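Local coordinates for protein SusD homolog (Bacteroides ovatus, PDB 4F53) that probably binds mucin O-glycans at the outer membrane as a SusD/RagB-family lipoprotein built on a TPR-like helical scaffold, at residues A[439-442]-A[443-446]. Numbering follows the deposited sequence.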
loop_
_atom_site.group_PDB
_atom_site.type_symbol
_atom_site.label_atom_id
_atom_site.label_comp_id
_atom_site.label_asym_id
_atom_site.label_seq_id
_atom_site.Cartn_x
_atom_site.Cartn_y
_atom_site.Cartn_z
ATOM N N PHE A 439 -7.811 3.000 -0.317
ATOM C CA PHE A 439 -7.470 3.871 0.798
ATOM C C PHE A 439 -7.806 3.127 2.133
ATOM O O PHE A 439 -8.853 2.495 2.177
ATOM C CB PHE A 439 -8.265 5.180 0.686
ATOM C CG PHE A 439 -8.085 6.106 1.873
ATOM C CD1 PHE A 439 -7.037 7.020 1.909
ATOM C CD2 PHE A 439 -8.960 6.057 2.952
ATOM C CE1 PHE A 439 -6.869 7.873 3.008
ATOM C CE2 PHE A 439 -8.784 6.902 4.057
ATOM C CZ PHE A 439 -7.748 7.806 4.077
ATOM N N PRO A 440 -6.975 3.157 3.214
ATOM C CA PRO A 440 -5.697 3.877 3.394
ATOM C C PRO A 440 -4.433 3.001 3.156
ATOM O O PRO A 440 -3.376 3.285 3.722
ATOM C CB PRO A 440 -5.802 4.319 4.874
ATOM C CG PRO A 440 -6.497 3.158 5.554
ATOM C CD PRO A 440 -7.364 2.481 4.471
ATOM N N ASN A 441 -4.541 1.946 2.331
ATOM C CA ASN A 441 -3.445 1.013 2.037
ATOM C C ASN A 441 -2.456 1.608 1.033
ATOM O O ASN A 441 -2.422 1.190 -0.129
ATOM C CB ASN A 441 -3.973 -0.343 1.526
ATOM C CG ASN A 441 -2.903 -1.430 1.497
ATOM O OD1 ASN A 441 -1.712 -1.202 1.806
ATOM N ND2 ASN A 441 -3.301 -2.638 1.136
ATOM N N GLY A 442 -1.633 2.546 1.505
ATOM C CA GLY A 442 -0.664 3.233 0.663
ATOM C C GLY A 442 0.459 2.380 0.137
ATOM O O GLY A 442 0.980 2.655 -0.947
HETATM N N MSE A 443 0.882 1.359 0.912
HETATM C CA MSE A 443 1.979 0.492 0.463
HETATM C C MSE A 443 1.613 -0.153 -0.872
HETATM O O MSE A 443 2.370 -0.028 -1.849
HETATM C CB MSE A 443 2.341 -0.574 1.526
HETATM C CG MSE A 443 3.622 -1.374 1.173
HETATM SE SE MSE A 443 5.212 -0.224 0.928
HETATM C CE MSE A 443 5.883 -0.932 -0.781
ATOM N N GLU A 444 0.407 -0.731 -0.937
ATOM C CA GLU A 444 -0.105 -1.389 -2.141
ATOM C C GLU A 444 -0.300 -0.370 -3.257
ATOM O O GLU A 444 0.097 -0.650 -4.383
ATOM C CB GLU A 444 -1.423 -2.181 -1.858
ATOM C CG GLU A 444 -1.834 -3.101 -3.004
ATOM C CD GLU A 444 -0.790 -4.023 -3.641
ATOM O OE1 GLU A 444 0.143 -4.490 -2.944
ATOM O OE2 GLU A 444 -0.921 -4.290 -4.856
ATOM N N SER A 445 -0.900 0.783 -2.949
ATOM C CA SER A 445 -1.188 1.826 -3.958
ATOM C C SER A 445 0.078 2.502 -4.504
ATOM O O SER A 445 0.071 2.898 -5.666
ATOM C CB SER A 445 -2.160 2.872 -3.419
ATOM O OG SER A 445 -3.413 2.221 -3.326
ATOM N N TRP A 446 1.151 2.605 -3.700
ATOM C CA TRP A 446 2.447 3.111 -4.174
ATOM C C TRP A 446 3.036 2.072 -5.177
ATOM O O TRP A 446 3.483 2.425 -6.277
ATOM C CB TRP A 446 3.434 3.393 -2.997
ATOM C CG TRP A 446 4.828 3.779 -3.452
ATOM C CD1 TRP A 446 5.153 4.559 -4.529
ATOM C CD2 TRP A 446 6.082 3.407 -2.835
ATOM N NE1 TRP A 446 6.523 4.702 -4.618
ATOM C CE2 TRP A 446 7.119 3.982 -3.613
ATOM C CE3 TRP A 446 6.433 2.618 -1.709
ATOM C CZ2 TRP A 446 8.483 3.828 -3.287
ATOM C CZ3 TRP A 446 7.782 2.457 -1.395
ATOM C CH2 TRP A 446 8.790 3.050 -2.177
HETATM O O HOH W 1 0.018 0.882 3.679
#
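The side-chain amide of N441 lies against the start of E444, its ND2 3.6 Å from E444 CB and its plane turned 59° from the carboxylate farther along that chain. With CG anti to the backbone N (chi1 -168°), the amide comes alongside the start of helix 442-452, where OD1 takes a weak but nearly straight bond from E444 N at 3.5 Å. A water bridges the cap, donating to N441 OD1 and accepting from M443 N at 2.9 Å, and so serves an amide that the side chain does not bind directly. The i to i+4 helical bonds start here, S445 N giving its hydrogen to N441 O at 3.2 Å and W446 N to G442 O at 2.8 Å. E444 bends at chi2 (47°) to a salt bridge with R207, S445 OG meets the hydroxyl of Y61, and the indole NE1 of W446 bonds to A475 O. N441 is also the centre of an inverse gamma turn, closed by G442 N to P440 O at 2.9 Å, which follows the cis peptide between F439 and P440. Together these features form an asparagine N-cap at the buried junction between helices 423-438 and 442-452 of the SusD-like fold.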